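PDB 6KGT: penicillin-binding protein PbpB, which builds cross-linked peptidoglycan from lipid-linked precursors, its penicillin-sensitive transpeptidase domain joining the peptide side chains of the mycobacterial cell wall. Local coordinates for residues A[268-273]-A[473-478]; A[189-194]-A[413-418]; A[295-300]-A[325-330]; A[342-347]-A[432-437]. All coordinates share one frame; numbering follows the deposited sequence.

Contact 1: residues A[268-273]-A[473-478]; sequences GSVNKI and AGKTGT. With SFR ((2R)-2-[(1S,2R)-1-carboxy-2-hydroxypropyl]-5-[(2R)-oxolan-2-yl]-2,3-dihydro-1,3-thiazole-4-carboxylic acid), chain B.
S269 and K475 face each other across the contact, and the lysine chain runs alongside the serine. K475 leaves its strand with CG anti to the backbone N (chi1 -175°) and bends at chi2 and chi4. These bends lay CG and CE beside S269 O and bring NZ to 3.5 Å from S269 CB. NZ donates to T476 O at 3.0 Å, tilted from the carbonyl plane, and also bonds S324 OG. K272 reaches in from the serine side as an extended chain, and its CD lies 4.2 Å from K475 CE. Its NZ bonds S324 OG and N326 OD1. S269 and K272 match the SxxK motif of penicillin-binding proteins, S324 and N326 the SxN motif, and K475-T476-G477 the KTG motif on the edge of the active site. Next to the serine, V270 sets CG2 3.3 Å from K475 O. The same methyl lies 3.8 Å from G477 N.

S269, the acyl-ester serine by similarity, is covalently bound through OG to C7 of the opened beta-lactam SFR. Acyl oxygen O71 takes two N-H bonds, one from T478 N at 2.8 Å and a weaker, more bent one from S269 N. This is the oxyanion hole, and one donor comes from each segment. T476 OG1 makes a very short bond to carboxylate oxygen O31 of SFR and also bonds T461 OG1. The ester is therefore held at its carbonyl and at the drug carboxylate together, as expected of a trapped acyl-enzyme whose oxyanion hole would polarise the carbonyl.

Contact 2: residues A[189-194]-A[413-418]; sequences HGSTVV and KATVAP
T192 and V416 form an antiparallel hydrogen-bonded pair, with T192 N to V416 O and V416 N to T192 O both 2.9 Å. The second bond is nearly straight and lies in the carbonyl plane. Packing is tightest further along, at V194. Its N donates to A414 O, and its O accepts K413 N at 2.6 Å and, weakly, A414 N at 3.3 Å. Two residues thus face one, a classic beta bulge. V194 is buried, with CB over A414 and CG2 meeting V416 CG2 at 4.1 Å on the face that T192 shares. With CG1 anti to the backbone N (chi1 -176°), CG2 is the branch that points diagonally across to V416.

The two strands are neighbours inside a mixed sheet. Strand 21-22 flanks 192-195 and strand 422-424 flanks 412-416, and K413 NZ forms a salt bridge with E232. On the other face V193 packs on helix 156-160.

Away from the bulge, at 189-191 and 417-418, the ladder gives way to loops and becomes more exposed. S191 still sets CB on T415 CG2 at 3.6 Å. Past it, CG of the P418 ring comes to 3.2 Å from H189 O, while H189 ND1 bonds A17 N.

Contact 3: residues A[295-300]-A[325-330]; sequences GSIQMG and SNVGTL. With SFR ((2R)-2-[(1S,2R)-1-carboxy-2-hydroxypropyl]-5-[(2R)-oxolan-2-yl]-2,3-dihydro-1,3-thiazole-4-carboxylic acid), chain B.
V327 touches S296 and I297 across the contact. S325 stands just before the helix that carries it, as its N-cap: its OG accepts G328 N at 2.9 Å and also bonds D306. Its carbonyl O takes T329 N and T329 OG1 from opposite faces of its plane. N326 comes next and turns the other way, towards the bound drug. Its CG is anti to the carbonyl carbon (chi1 -70°), and ND2 donates to SFR O62, the hydroxyl of the drug's side chain, at 2.7 Å. OD1 meets K272 NZ, and ND2 also bonds H305 O, so both ends of the amide are gripped and its rotation is fixed.

V327 points at the strand. CG2 lies against S296 CA at 3.7 Å and close to G295 O, while CG1 meets I297 CB at 4.2 Å. S324, S325 and N326 fit the SxN motif of the transpeptidase fold, so this helix start carries a motif residue on one side and an apolar face on the other. Strand 296-299 pairs with 302-305 in a small hairpin that covers that face, its direction 41° from that of helix 326-330.

T329 faces away from the hairpin, to helix 317-323. L330 closes the segment. M299, an extended chain, reaches across it obliquely and sets SD 3.8 Å from L330 CD2, with CE just beyond. I297 CG2 lies loosely against L330 CD1, 4.5 Å away.

Contact 4: residues A[342-347]-A[432-437]; sequences YDMLRK and RVVSAQ
M344 and K347 stand one helical turn apart and meet V433 and V434 with differently shaped chains. M344 leaves its helix with CG anti to the backbone N (chi1 180°). It then bends at chi2 and chi3, which curls its end over to the valines. SD lies 3.7 Å from V433 CG1, and CE reaches V434 CG1 at 3.8 Å. The methionine crosses both valine side chains at about a right angle. With CG1 anti to the carbonyl carbon (chi1 -64°), this branch of V434 meets both SD and CE.

K347 has its first torsion off the staggered positions, chi1 -101°, and bends again at chi3. This carries CE to 3.3 Å from V433 O, with NZ 3.4 Å from the same oxygen. In return V433 CG2 sits 3.3 Å from K347 O at the helix end. R432 CB points away from the helix, and NH1 donates to V434 O at 2.8 Å in the guanidinium plane.

The contact joins the end of helix 338-347 to the turn between strand 431-432 and helix 436-450, which S435 caps. M344 packs on V274 and A278 of helix 273-281, while V433 and V434 lean on A399 and I400 of helix 390-401.

Contacts 1, 3 and 4 belong to the transpeptidase domain. Contacts 1 and 3 have centres about 16 Å apart and share the bound drug. K272 NZ of contact 1 meets N326 OD1 of contact 3, so both border the same active site. Contact 4 lies about 17 Å from contact 1, centre to centre, and touches it where N271 packs on L345. Helix 326-336 of contact 3 precedes helix 338-347 of contact 4. Contact 2 stands about 39 Å from contact 1 between centres. Its segments alternate with those of contact 1: 189-194, 268-273, 413-418, 473-478. Its strand 412-416, from the transpeptidase range, pairs with strand 192-195 and probably ties the N-terminal part to the catalytic part.

Contact 1: residues A[268-273]-A[473-478]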
loop_
_atom_site.group_PDB
_atom_site.type_symbol
_atom_site.label_atom_id
_atom_site.label_comp_id
_atom_site.label_asym_id
_atom_site.label_seq_id
_atom_site.Cartn_x
_atom_site.Cartn_y
_atom_site.Cartn_z
ATOM N N GLY A 268 -9.024 -5.833 -7.169
ATOM C CA GLY A 268 -9.226 -5.712 -8.598
ATOM C C GLY A 268 -7.943 -5.990 -9.357
ATOM O O GLY A 268 -7.044 -6.699 -8.888
ATOM N N SER A 269 -7.840 -5.390 -10.537
ATOM C CA SER A 269 -6.761 -5.720 -11.466
ATOM C C SER A 269 -5.354 -5.474 -10.912
ATOM O O SER A 269 -4.382 -6.021 -11.462
ATOM C CB SER A 269 -6.944 -4.922 -12.755
ATOM O OG SER A 269 -8.153 -5.296 -13.369
ATOM N N VAL A 270 -5.195 -4.659 -9.858
ATOM C CA VAL A 270 -3.864 -4.557 -9.249
ATOM C C VAL A 270 -3.369 -5.937 -8.788
ATOM O O VAL A 270 -2.159 -6.194 -8.758
ATOM C CB VAL A 270 -3.875 -3.516 -8.106
ATOM C CG1 VAL A 270 -2.657 -3.625 -7.243
ATOM C CG2 VAL A 270 -3.902 -2.129 -8.693
ATOM N N ASN A 271 -4.287 -6.863 -8.480
ATOM C CA ASN A 271 -3.862 -8.207 -8.115
ATOM C C ASN A 271 -3.163 -8.947 -9.259
ATOM O O ASN A 271 -2.489 -9.943 -8.998
ATOM C CB ASN A 271 -5.054 -9.031 -7.628
ATOM C CG ASN A 271 -4.634 -10.192 -6.733
ATOM O OD1 ASN A 271 -3.814 -10.017 -5.836
ATOM N ND2 ASN A 271 -5.172 -11.382 -6.991
ATOM N N LYS A 272 -3.280 -8.487 -10.507
ATOM C CA LYS A 272 -2.751 -9.254 -11.624
ATOM C C LYS A 272 -1.230 -9.402 -11.587
ATOM O O LYS A 272 -0.681 -10.187 -12.369
ATOM C CB LYS A 272 -3.223 -8.613 -12.930
ATOM C CG LYS A 272 -4.743 -8.739 -13.125
ATOM C CD LYS A 272 -5.175 -8.187 -14.483
ATOM C CE LYS A 272 -6.696 -8.311 -14.723
ATOM N NZ LYS A 272 -7.103 -7.559 -15.965
ATOM N N ILE A 273 -0.545 -8.694 -10.687
ATOM C CA ILE A 273 0.872 -8.943 -10.455
ATOM C C ILE A 273 1.124 -10.392 -10.037
ATOM O O ILE A 273 2.204 -10.935 -10.298
ATOM C CB ILE A 273 1.411 -7.951 -9.404
ATOM C CG1 ILE A 273 2.939 -7.931 -9.406
ATOM C CG2 ILE A 273 0.864 -8.271 -8.008
ATOM C CD1 ILE A 273 3.526 -7.201 -8.218
ATOM N N ALA A 473 6.687 2.103 -13.409
ATOM C CA ALA A 473 5.994 0.848 -13.682
ATOM C C ALA A 473 4.902 0.688 -12.645
ATOM O O ALA A 473 5.141 0.948 -11.469
ATOM C CB ALA A 473 6.954 -0.353 -13.635
ATOM N N GLY A 474 3.716 0.262 -13.068
ATOM C CA GLY A 474 2.641 0.102 -12.107
ATOM C C GLY A 474 1.463 -0.655 -12.677
ATOM O O GLY A 474 1.534 -1.217 -13.766
ATOM N N LYS A 475 0.369 -0.672 -11.913
ATOM C CA LYS A 475 -0.842 -1.349 -12.355
ATOM C C LYS A 475 -2.060 -0.605 -11.806
ATOM O O LYS A 475 -2.074 -0.205 -10.639
ATOM C CB LYS A 475 -0.840 -2.827 -11.911
ATOM C CG LYS A 475 -2.022 -3.656 -12.436
ATOM C CD LYS A 475 -1.971 -3.808 -13.968
ATOM C CE LYS A 475 -3.246 -4.440 -14.515
ATOM N NZ LYS A 475 -4.356 -3.443 -14.677
ATOM N N THR A 476 -3.058 -0.401 -12.668
ATOM C CA THR A 476 -4.320 0.248 -12.344
ATOM C C THR A 476 -5.337 -0.781 -11.872
ATOM O O THR A 476 -5.282 -1.952 -12.237
ATOM C CB THR A 476 -4.892 0.972 -13.563
ATOM O OG1 THR A 476 -4.763 0.101 -14.702
ATOM C CG2 THR A 476 -4.162 2.296 -13.826
ATOM N N GLY A 477 -6.297 -0.322 -11.079
ATOM C CA GLY A 477 -7.314 -1.233 -10.625
ATOM C C GLY A 477 -8.678 -0.621 -10.419
ATOM O O GLY A 477 -8.824 0.529 -9.992
ATOM N N THR A 478 -9.683 -1.437 -10.696
ATOM C CA THR A 478 -11.086 -1.122 -10.471
ATOM C C THR A 478 -11.735 -2.398 -9.947
ATOM O O THR A 478 -11.667 -3.434 -10.611
ATOM C CB THR A 478 -11.750 -0.659 -11.772
ATOM O OG1 THR A 478 -11.070 0.504 -12.259
ATOM C CG2 THR A 478 -13.201 -0.330 -11.539
HETATM C C7 SFR B . -9.184 -4.623 -13.147
HETATM C C6 SFR B . -10.273 -4.582 -14.259
HETATM N N4 SFR B . -8.601 -2.973 -15.040
HETATM C C5 SFR B . -9.610 -4.157 -15.456
HETATM C C3 SFR B . -9.124 -1.688 -15.671
HETATM C C2 SFR B . -10.414 -1.910 -16.517
HETATM S S1 SFR B . -10.759 -3.389 -16.501
HETATM C C31 SFR B . -8.279 -0.432 -15.493
HETATM O O71 SFR B . -9.303 -3.828 -12.179
HETATM C C61 SFR B . -10.939 -5.980 -14.429
HETATM O O62 SFR B . -11.979 -5.883 -15.348
HETATM C C62 SFR B . -11.486 -6.519 -13.117
HETATM C C14 SFR B . -10.862 -1.199 -17.797
HETATM C C15 SFR B . -11.738 -0.236 -17.596
HETATM C C16 SFR B . -11.964 0.291 -19.111
HETATM C C17 SFR B . -10.740 0.228 -19.721
HETATM O O18 SFR B . -9.798 -0.496 -18.749
HETATM O O32 SFR B . -8.771 0.722 -15.358
HETATM O O31 SFR B . -7.035 -0.585 -15.455
#

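Contact 2: residues A[189-194]-A[413-418]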
loop_
_atom_site.group_PDB
_atom_site.type_symbol
_atom_site.label_atom_id
_atom_site.label_comp_id
_atom_site.label_asym_id
_atom_site.label_seq_id
_atom_site.Cartn_x
_atom_site.Cartn_y
_atom_site.Cartn_z
ATOM N N HIS A 189 12.633 6.133 33.108
ATOM C CA HIS A 189 12.000 7.038 32.163
ATOM C C HIS A 189 11.678 6.293 30.883
ATOM O O HIS A 189 12.245 5.235 30.593
ATOM C CB HIS A 189 12.898 8.234 31.875
ATOM C CG HIS A 189 13.152 9.066 33.086
ATOM N ND1 HIS A 189 12.131 9.575 33.855
ATOM C CD2 HIS A 189 14.301 9.438 33.693
ATOM C CE1 HIS A 189 12.638 10.248 34.873
ATOM N NE2 HIS A 189 13.954 10.180 34.798
ATOM N N GLY A 190 10.742 6.855 30.122
ATOM C CA GLY A 190 10.303 6.199 28.911
ATOM C C GLY A 190 11.354 6.260 27.824
ATOM O O GLY A 190 12.134 7.208 27.725
ATOM N N SER A 191 11.368 5.227 26.992
ATOM C CA SER A 191 12.278 5.227 25.855
ATOM C C SER A 191 11.684 6.026 24.697
ATOM O O SER A 191 10.474 6.267 24.616
ATOM C CB SER A 191 12.594 3.794 25.411
ATOM O OG SER A 191 13.200 3.061 26.465
ATOM N N THR A 192 12.557 6.466 23.809
ATOM C CA THR A 192 12.130 7.150 22.599
ATOM C C THR A 192 11.934 6.123 21.486
ATOM O O THR A 192 12.745 5.212 21.328
ATOM C CB THR A 192 13.155 8.213 22.192
ATOM O OG1 THR A 192 12.985 9.362 23.029
ATOM C CG2 THR A 192 12.966 8.632 20.746
ATOM N N VAL A 193 10.836 6.257 20.739
ATOM C CA VAL A 193 10.526 5.361 19.624
ATOM C C VAL A 193 10.876 6.078 18.327
ATOM O O VAL A 193 10.407 7.192 18.087
ATOM C CB VAL A 193 9.050 4.927 19.650
ATOM C CG1 VAL A 193 8.685 4.063 18.409
ATOM C CG2 VAL A 193 8.743 4.179 20.945
ATOM N N VAL A 194 11.720 5.450 17.506
ATOM C CA VAL A 194 12.139 5.973 16.202
ATOM C C VAL A 194 11.344 5.240 15.121
ATOM O O VAL A 194 11.420 4.012 15.008
ATOM C CB VAL A 194 13.652 5.797 15.985
ATOM C CG1 VAL A 194 14.107 6.430 14.683
ATOM C CG2 VAL A 194 14.433 6.388 17.149
ATOM N N LYS A 413 11.676 1.771 13.624
ATOM C CA LYS A 413 13.052 1.620 13.157
ATOM C C LYS A 413 14.017 1.241 14.279
ATOM O O LYS A 413 14.907 0.414 14.068
ATOM C CB LYS A 413 13.543 2.903 12.483
ATOM C CG LYS A 413 14.923 2.733 11.875
ATOM C CD LYS A 413 15.197 3.690 10.738
ATOM C CE LYS A 413 16.473 3.294 9.969
ATOM N NZ LYS A 413 16.403 1.898 9.408
ATOM N N ALA A 414 13.854 1.824 15.462
ATOM C CA ALA A 414 14.772 1.632 16.580
ATOM C C ALA A 414 14.133 2.205 17.836
ATOM O O ALA A 414 13.131 2.924 17.773
ATOM C CB ALA A 414 16.131 2.294 16.319
ATOM N N THR A 415 14.735 1.880 18.979
ATOM C CA THR A 415 14.339 2.354 20.301
ATOM C C THR A 415 15.557 2.949 20.991
ATOM O O THR A 415 16.631 2.341 20.974
ATOM C CB THR A 415 13.781 1.221 21.161
ATOM O OG1 THR A 415 12.715 0.581 20.459
ATOM C CG2 THR A 415 13.258 1.765 22.459
ATOM N N VAL A 416 15.393 4.120 21.604
ATOM C CA VAL A 416 16.479 4.813 22.281
ATOM C C VAL A 416 16.183 4.856 23.777
ATOM O O VAL A 416 15.209 5.491 24.201
ATOM C CB VAL A 416 16.662 6.229 21.737
ATOM C CG1 VAL A 416 17.696 6.986 22.577
ATOM C CG2 VAL A 416 17.050 6.182 20.267
ATOM N N ALA A 417 17.052 4.217 24.574
ATOM C CA ALA A 417 16.907 4.147 26.024
ATOM C C ALA A 417 17.204 5.504 26.664
ATOM O O ALA A 417 17.870 6.348 26.063
ATOM C CB ALA A 417 17.846 3.082 26.582
ATOM N N PRO A 418 16.727 5.735 27.895
ATOM C CA PRO A 418 16.919 7.057 28.521
ATOM C C PRO A 418 18.367 7.536 28.606
ATOM O O PRO A 418 18.584 8.752 28.655
ATOM C CB PRO A 418 16.316 6.874 29.918
ATOM C CG PRO A 418 15.297 5.800 29.751
ATOM C CD PRO A 418 15.864 4.864 28.719
#

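Contact 3: residues A[295-300]-A[325-330]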
loop_
_atom_site.group_PDB
_atom_site.type_symbol
_atom_site.label_atom_id
_atom_site.label_comp_id
_atom_site.label_asym_id
_atom_site.label_seq_id
_atom_site.Cartn_x
_atom_site.Cartn_y
_atom_site.Cartn_z
ATOM N N GLY A 295 -12.958 -11.852 -26.637
ATOM C CA GLY A 295 -13.657 -10.906 -25.787
ATOM C C GLY A 295 -14.300 -11.506 -24.554
ATOM O O GLY A 295 -14.654 -10.759 -23.634
ATOM N N SER A 296 -14.466 -12.822 -24.506
ATOM C CA SER A 296 -15.023 -13.437 -23.311
ATOM C C SER A 296 -14.609 -14.894 -23.275
ATOM O O SER A 296 -14.212 -15.473 -24.286
ATOM C CB SER A 296 -16.551 -13.295 -23.250
ATOM O OG SER A 296 -17.155 -13.576 -24.498
ATOM N N ILE A 297 -14.699 -15.472 -22.084
ATOM C CA ILE A 297 -14.335 -16.860 -21.853
ATOM C C ILE A 297 -15.338 -17.445 -20.870
ATOM O O ILE A 297 -15.880 -16.737 -20.021
ATOM C CB ILE A 297 -12.881 -16.981 -21.325
ATOM C CG1 ILE A 297 -12.458 -18.432 -21.124
ATOM C CG2 ILE A 297 -12.693 -16.228 -19.994
ATOM C CD1 ILE A 297 -10.997 -18.551 -20.713
ATOM N N GLN A 298 -15.599 -18.742 -21.006
ATOM C CA GLN A 298 -16.325 -19.520 -20.009
ATOM C C GLN A 298 -15.326 -20.360 -19.226
ATOM O O GLN A 298 -14.526 -21.087 -19.821
ATOM C CB GLN A 298 -17.371 -20.428 -20.657
ATOM C CG GLN A 298 -18.493 -19.694 -21.366
ATOM C CD GLN A 298 -19.255 -20.602 -22.319
ATOM O OE1 GLN A 298 -19.041 -21.820 -22.350
ATOM N NE2 GLN A 298 -20.145 -20.010 -23.106
ATOM N N MET A 299 -15.382 -20.267 -17.902
ATOM C CA MET A 299 -14.366 -20.874 -17.056
ATOM C C MET A 299 -14.987 -21.233 -15.715
ATOM O O MET A 299 -15.646 -20.396 -15.096
ATOM C CB MET A 299 -13.179 -19.912 -16.875
ATOM C CG MET A 299 -12.094 -20.369 -15.918
ATOM S SD MET A 299 -10.666 -19.241 -15.944
ATOM C CE MET A 299 -9.600 -19.984 -14.713
ATOM N N GLY A 300 -14.784 -22.473 -15.276
ATOM C CA GLY A 300 -15.305 -22.925 -13.997
ATOM C C GLY A 300 -16.768 -22.591 -13.773
ATOM O O GLY A 300 -17.131 -22.030 -12.732
ATOM N N SER A 325 -6.520 -7.012 -19.652
ATOM C CA SER A 325 -7.472 -7.971 -20.199
ATOM C C SER A 325 -7.753 -9.071 -19.173
ATOM O O SER A 325 -6.841 -9.808 -18.799
ATOM C CB SER A 325 -6.912 -8.552 -21.497
ATOM O OG SER A 325 -7.620 -9.688 -21.922
ATOM N N ASN A 326 -9.002 -9.152 -18.694
ATOM C CA ASN A 326 -9.410 -10.250 -17.817
ATOM C C ASN A 326 -9.236 -11.599 -18.501
ATOM O O ASN A 326 -8.661 -12.530 -17.923
ATOM C CB ASN A 326 -10.871 -10.068 -17.387
ATOM C CG ASN A 326 -11.051 -8.907 -16.429
ATOM O OD1 ASN A 326 -10.079 -8.449 -15.820
ATOM N ND2 ASN A 326 -12.291 -8.409 -16.306
ATOM N N VAL A 327 -9.735 -11.718 -19.739
ATOM C CA VAL A 327 -9.636 -12.971 -20.490
ATOM C C VAL A 327 -8.177 -13.384 -20.631
ATOM O O VAL A 327 -7.798 -14.520 -20.311
ATOM C CB VAL A 327 -10.328 -12.824 -21.863
ATOM C CG1 VAL A 327 -10.203 -14.101 -22.700
ATOM C CG2 VAL A 327 -11.806 -12.428 -21.673
ATOM N N GLY A 328 -7.329 -12.453 -21.084
ATOM C CA GLY A 328 -5.907 -12.750 -21.177
ATOM C C GLY A 328 -5.329 -13.218 -19.855
ATOM O O GLY A 328 -4.562 -14.188 -19.803
ATOM N N THR A 329 -5.705 -12.544 -18.760
ATOM C CA THR A 329 -5.187 -12.926 -17.449
ATOM C C THR A 329 -5.627 -14.336 -17.080
ATOM O O THR A 329 -4.836 -15.134 -16.562
ATOM C CB THR A 329 -5.654 -11.912 -16.402
ATOM O OG1 THR A 329 -5.043 -10.637 -16.656
ATOM C CG2 THR A 329 -5.304 -12.370 -14.991
ATOM N N LEU A 330 -6.888 -14.663 -17.340
ATOM C CA LEU A 330 -7.382 -15.987 -16.968
ATOM C C LEU A 330 -6.775 -17.075 -17.849
ATOM O O LEU A 330 -6.444 -18.157 -17.357
ATOM C CB LEU A 330 -8.907 -16.002 -17.021
ATOM C CG LEU A 330 -9.542 -15.260 -15.847
ATOM C CD1 LEU A 330 -11.067 -15.168 -15.981
ATOM C CD2 LEU A 330 -9.160 -15.984 -14.576
HETATM C C7 SFR B . -9.184 -4.623 -13.147
HETATM C C6 SFR B . -10.273 -4.582 -14.259
HETATM N N4 SFR B . -8.601 -2.973 -15.040
HETATM C C5 SFR B . -9.610 -4.157 -15.456
HETATM C C3 SFR B . -9.124 -1.688 -15.671
HETATM C C2 SFR B . -10.414 -1.910 -16.517
HETATM S S1 SFR B . -10.759 -3.389 -16.501
HETATM C C31 SFR B . -8.279 -0.432 -15.493
HETATM O O71 SFR B . -9.303 -3.828 -12.179
HETATM C C61 SFR B . -10.939 -5.980 -14.429
HETATM O O62 SFR B . -11.979 -5.883 -15.348
HETATM C C62 SFR B . -11.486 -6.519 -13.117
HETATM C C14 SFR B . -10.862 -1.199 -17.797
HETATM C C15 SFR B . -11.738 -0.236 -17.596
HETATM C C16 SFR B . -11.964 0.291 -19.111
HETATM C C17 SFR B . -10.740 0.228 -19.721
HETATM O O18 SFR B . -9.798 -0.496 -18.749
HETATM O O32 SFR B . -8.771 0.722 -15.358
HETATM O O31 SFR B . -7.035 -0.585 -15.455
#

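Contact 4: residues A[342-347]-A[432-437]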
loop_
_atom_site.group_PDB
_atom_site.type_symbol
_atom_site.label_atom_id
_atom_site.label_comp_id
_atom_site.label_asym_id
_atom_site.label_seq_id
_atom_site.Cartn_x
_atom_site.Cartn_y
_atom_site.Cartn_z
ATOM N N TYR A 342 -2.340 -20.430 -6.145
ATOM C CA TYR A 342 -2.597 -20.235 -4.723
ATOM C C TYR A 342 -1.301 -20.141 -3.925
ATOM O O TYR A 342 -1.214 -19.359 -2.969
ATOM C CB TYR A 342 -3.463 -21.368 -4.171
ATOM C CG TYR A 342 -3.728 -21.217 -2.697
ATOM C CD1 TYR A 342 -4.761 -20.405 -2.252
ATOM C CD2 TYR A 342 -2.959 -21.889 -1.743
ATOM C CE1 TYR A 342 -5.030 -20.257 -0.907
ATOM C CE2 TYR A 342 -3.222 -21.746 -0.388
ATOM C CZ TYR A 342 -4.261 -20.926 0.023
ATOM O OH TYR A 342 -4.548 -20.760 1.362
ATOM N N ASP A 343 -0.296 -20.963 -4.271
ATOM C CA ASP A 343 0.980 -20.881 -3.567
ATOM C C ASP A 343 1.579 -19.489 -3.680
ATOM O O ASP A 343 2.119 -18.956 -2.706
ATOM C CB ASP A 343 1.979 -21.918 -4.098
ATOM C CG ASP A 343 1.619 -23.339 -3.691
ATOM O OD1 ASP A 343 2.098 -24.291 -4.349
ATOM O OD2 ASP A 343 0.847 -23.510 -2.719
ATOM N N MET A 344 1.496 -18.889 -4.865
ATOM C CA MET A 344 2.130 -17.597 -5.086
ATOM C C MET A 344 1.385 -16.492 -4.338
ATOM O O MET A 344 2.015 -15.599 -3.752
ATOM C CB MET A 344 2.215 -17.341 -6.595
ATOM C CG MET A 344 2.859 -16.011 -7.009
ATOM S SD MET A 344 4.636 -16.075 -6.937
ATOM C CE MET A 344 4.970 -17.207 -8.290
ATOM N N LEU A 345 0.047 -16.551 -4.325
ATOM C CA LEU A 345 -0.754 -15.713 -3.437
ATOM C C LEU A 345 -0.187 -15.715 -2.026
ATOM O O LEU A 345 0.072 -14.659 -1.431
ATOM C CB LEU A 345 -2.205 -16.208 -3.402
ATOM C CG LEU A 345 -3.182 -15.887 -4.527
ATOM C CD1 LEU A 345 -4.488 -16.590 -4.262
ATOM C CD2 LEU A 345 -3.400 -14.380 -4.684
ATOM N N ARG A 346 0.009 -16.918 -1.481
ATOM C CA ARG A 346 0.509 -17.049 -0.115
ATOM C C ARG A 346 1.919 -16.488 0.019
ATOM O O ARG A 346 2.238 -15.834 1.017
ATOM C CB ARG A 346 0.458 -18.514 0.315
ATOM C CG ARG A 346 -0.951 -19.048 0.533
ATOM C CD ARG A 346 -1.491 -18.614 1.887
ATOM N NE ARG A 346 -0.551 -18.930 2.966
ATOM C CZ ARG A 346 -0.825 -18.807 4.263
ATOM N NH1 ARG A 346 -2.020 -18.371 4.654
ATOM N NH2 ARG A 346 0.095 -19.121 5.169
ATOM N N LYS A 347 2.773 -16.721 -0.977
ATOM C CA LYS A 347 4.141 -16.217 -0.901
ATOM C C LYS A 347 4.201 -14.696 -1.033
ATOM O O LYS A 347 5.095 -14.060 -0.454
ATOM C CB LYS A 347 5.015 -16.880 -1.966
ATOM C CG LYS A 347 5.896 -17.991 -1.421
ATOM C CD LYS A 347 6.204 -19.055 -2.461
ATOM C CE LYS A 347 6.710 -18.439 -3.753
ATOM N NZ LYS A 347 6.616 -19.299 -4.976
ATOM N N ARG A 432 11.722 -15.213 -0.410
ATOM C CA ARG A 432 11.890 -15.310 -1.857
ATOM C C ARG A 432 10.543 -15.659 -2.481
ATOM O O ARG A 432 9.996 -16.740 -2.228
ATOM C CB ARG A 432 12.960 -16.351 -2.188
ATOM C CG ARG A 432 12.960 -16.904 -3.608
ATOM C CD ARG A 432 13.558 -15.927 -4.577
ATOM N NE ARG A 432 14.891 -15.470 -4.192
ATOM C CZ ARG A 432 15.511 -14.450 -4.777
ATOM N NH1 ARG A 432 14.902 -13.769 -5.751
ATOM N NH2 ARG A 432 16.720 -14.081 -4.375
ATOM N N VAL A 433 9.982 -14.725 -3.251
ATOM C CA VAL A 433 8.715 -14.954 -3.954
ATOM C C VAL A 433 8.960 -15.480 -5.361
ATOM O O VAL A 433 8.328 -16.446 -5.795
ATOM C CB VAL A 433 7.883 -13.647 -3.986
ATOM C CG1 VAL A 433 6.654 -13.816 -4.832
ATOM C CG2 VAL A 433 7.504 -13.210 -2.558
ATOM N N VAL A 434 9.867 -14.830 -6.089
ATOM C CA VAL A 434 10.250 -15.186 -7.449
ATOM C C VAL A 434 11.726 -14.830 -7.594
ATOM O O VAL A 434 12.291 -14.105 -6.771
ATOM C CB VAL A 434 9.424 -14.439 -8.527
ATOM C CG1 VAL A 434 7.967 -14.808 -8.474
ATOM C CG2 VAL A 434 9.623 -12.946 -8.394
ATOM N N SER A 435 12.351 -15.314 -8.668
ATOM C CA SER A 435 13.763 -15.031 -8.886
ATOM C C SER A 435 13.966 -13.550 -9.229
ATOM O O SER A 435 13.024 -12.823 -9.562
ATOM C CB SER A 435 14.327 -15.917 -10.005
ATOM O OG SER A 435 13.915 -15.488 -11.308
ATOM N N ALA A 436 15.225 -13.108 -9.139
ATOM C CA ALA A 436 15.578 -11.759 -9.572
ATOM C C ALA A 436 15.299 -11.563 -11.059
ATOM O O ALA A 436 14.879 -10.478 -11.486
ATOM C CB ALA A 436 17.048 -11.469 -9.261
ATOM N N GLN A 437 15.539 -12.601 -11.869
ATOM C CA GLN A 437 15.219 -12.523 -13.292
ATOM C C GLN A 437 13.715 -12.341 -13.516
ATOM O O GLN A 437 13.297 -11.561 -14.375
ATOM C CB GLN A 437 15.736 -13.779 -13.999
ATOM C CG GLN A 437 15.445 -13.841 -15.474
ATOM C CD GLN A 437 16.049 -12.681 -16.222
ATOM O OE1 GLN A 437 17.209 -12.329 -16.011
ATOM N NE2 GLN A 437 15.259 -12.063 -17.097
#